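Titin heart isoform N2-B (Homo sapiens, PDB 2BK8) probably serves as one immunoglobulin-like structural module of the giant muscle protein titin, in its M-band part. Local coordinates at residues S5-A11 and S85-F91. Numbering follows the deposited sequence.
Sequences SGQIMHA and SSYAELF
Ser86 OG sits between two partners on 5-11: it accepts a hydrogen bond from Ser5 OG at 2.8 Å and donates one to Gly6 O, also at 2.8 Å, approaching from above that carbonyl's plane. With an alanine in place of Ser86, Gly6 O and the Ser5 hydroxyl would probably lose the group that ties them to 85-91. Next along, Ile8 lays CG2 against Ala88 CB (3.6 Å); chi1 of -59° puts CG2 anti to the backbone N and CG1 anti to the carbonyl carbon, with CD1 reaching Ser86 CB. Here the backbones stand too far apart to pair directly, and one water links Ile8 N to Tyr87 O. Further on, the His10 side chain makes the link: ND1 takes the Glu89 N-H at 3.0 Å, the donor lying 16° out of the ring plane. Phe91 turns its edge toward a face of the same imidazole in an offset edge-to-face pair, planes at 64°. Direct parallel pairing then begins, Ala11 N to Glu89 O (3.1 Å) and Phe91 N to Ala11 O (2.9 Å). Glu89 bends its carboxylate away to Thr72 and Arg96. This is the A-to-A' switch of an I-set domain: strand 4-5 edges one sheet beside 19-26, strand 11-13 joins the other beside 83-92, and Ile8 packs between the two sheets, touching Tyr21 and Cys23 of 19-26 and Cys75 of 71-78.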
# COMPACT_ATOMS: atom_id res chain seq x y z
N SER A 5 -1.36 12.14 2.77
CA SER A 5 -0.62 10.95 2.43
C SER A 5 0.30 11.20 1.22
O SER A 5 -0.15 11.70 0.17
CB SER A 5 -1.59 9.79 2.19
OG SER A 5 -2.42 10.04 1.08
N GLY A 6 1.59 10.87 1.37
CA GLY A 6 2.61 11.11 0.32
C GLY A 6 2.52 10.23 -0.93
O GLY A 6 1.75 9.27 -0.97
N GLN A 7 3.31 10.56 -1.97
CA GLN A 7 3.30 9.75 -3.20
C GLN A 7 3.95 8.39 -2.96
O GLN A 7 4.93 8.27 -2.22
CB GLN A 7 4.06 10.44 -4.35
CG GLN A 7 3.62 11.86 -4.66
CD GLN A 7 4.67 12.62 -5.44
OE1 GLN A 7 5.76 12.89 -4.94
NE2 GLN A 7 4.34 12.98 -6.66
N ILE A 8 3.41 7.37 -3.63
CA ILE A 8 3.90 6.00 -3.61
C ILE A 8 4.35 5.67 -5.05
O ILE A 8 3.66 6.00 -6.03
CB ILE A 8 2.80 5.02 -3.17
CG1 ILE A 8 2.24 5.35 -1.77
CG2 ILE A 8 3.28 3.55 -3.21
CD1 ILE A 8 0.95 4.54 -1.44
N MET A 9 5.53 5.04 -5.18
CA MET A 9 6.07 4.66 -6.51
C MET A 9 5.56 3.31 -7.05
O MET A 9 5.27 2.37 -6.28
CB MET A 9 7.60 4.62 -6.47
CG MET A 9 8.28 5.82 -5.87
SD MET A 9 7.82 7.39 -6.66
CE MET A 9 8.62 7.30 -8.26
N HIS A 10 5.46 3.20 -8.38
CA HIS A 10 5.05 1.94 -9.02
C HIS A 10 6.17 0.91 -8.81
O HIS A 10 7.31 1.31 -8.50
CB HIS A 10 4.79 2.12 -10.54
CG HIS A 10 3.78 3.19 -10.87
ND1 HIS A 10 2.53 3.24 -10.28
CD2 HIS A 10 3.82 4.22 -11.75
CE1 HIS A 10 1.86 4.28 -10.76
NE2 HIS A 10 2.62 4.89 -11.65
N ALA A 11 5.85 -0.37 -9.05
CA ALA A 11 6.81 -1.50 -9.02
C ALA A 11 6.51 -2.60 -10.05
O ALA A 11 5.35 -2.83 -10.40
CB ALA A 11 6.84 -2.11 -7.61
N SER A 85 -5.88 9.39 0.67
CA SER A 85 -5.38 8.12 0.10
C SER A 85 -4.33 8.40 -0.99
O SER A 85 -4.39 9.46 -1.66
CB SER A 85 -6.53 7.34 -0.55
OG SER A 85 -7.53 6.93 0.38
N SER A 86 -3.46 7.41 -1.22
CA SER A 86 -2.42 7.47 -2.26
C SER A 86 -2.44 6.11 -2.97
O SER A 86 -2.83 5.13 -2.36
CB SER A 86 -1.07 7.83 -1.61
OG SER A 86 -1.06 9.20 -1.18
N TYR A 87 -2.07 6.10 -4.26
CA TYR A 87 -2.24 4.92 -5.14
C TYR A 87 -0.95 4.59 -5.90
O TYR A 87 -0.16 5.49 -6.19
CB TYR A 87 -3.38 5.21 -6.14
CG TYR A 87 -4.74 5.44 -5.51
CD1 TYR A 87 -5.63 4.40 -5.34
CD2 TYR A 87 -5.14 6.72 -5.10
CE1 TYR A 87 -6.90 4.61 -4.77
CE2 TYR A 87 -6.41 6.94 -4.52
CZ TYR A 87 -7.28 5.86 -4.36
OH TYR A 87 -8.53 6.02 -3.81
N ALA A 88 -0.73 3.30 -6.24
CA ALA A 88 0.35 2.93 -7.16
C ALA A 88 0.06 1.57 -7.81
O ALA A 88 -0.81 0.84 -7.33
CB ALA A 88 1.70 2.90 -6.41
N GLU A 89 0.77 1.26 -8.90
CA GLU A 89 0.53 0.06 -9.69
C GLU A 89 1.57 -1.01 -9.39
O GLU A 89 2.73 -0.68 -9.00
CB GLU A 89 0.61 0.41 -11.18
CG GLU A 89 -0.39 1.51 -11.58
CD GLU A 89 -1.81 1.00 -11.49
OE1 GLU A 89 -2.17 0.06 -12.24
OE2 GLU A 89 -2.57 1.50 -10.65
N LEU A 90 1.20 -2.27 -9.61
CA LEU A 90 2.12 -3.41 -9.64
C LEU A 90 1.97 -4.01 -11.04
O LEU A 90 0.84 -4.34 -11.45
CB LEU A 90 1.74 -4.46 -8.57
CG LEU A 90 2.76 -5.56 -8.22
CD1 LEU A 90 2.39 -6.25 -6.88
CD2 LEU A 90 2.87 -6.57 -9.33
N PHE A 91 3.06 -4.06 -11.79
CA PHE A 91 3.09 -4.69 -13.13
C PHE A 91 3.81 -6.05 -13.06
O PHE A 91 4.94 -6.13 -12.60
CB PHE A 91 3.82 -3.80 -14.16
CG PHE A 91 3.48 -2.32 -14.06
CD1 PHE A 91 2.26 -1.82 -14.51
CD2 PHE A 91 4.42 -1.42 -13.56
CE1 PHE A 91 1.96 -0.45 -14.41
CE2 PHE A 91 4.14 -0.05 -13.46
CZ PHE A 91 2.92 0.43 -13.89
O HOH W 1 -2.73 11.80 -1.32
O HOH W 2 0.83 8.07 -5.06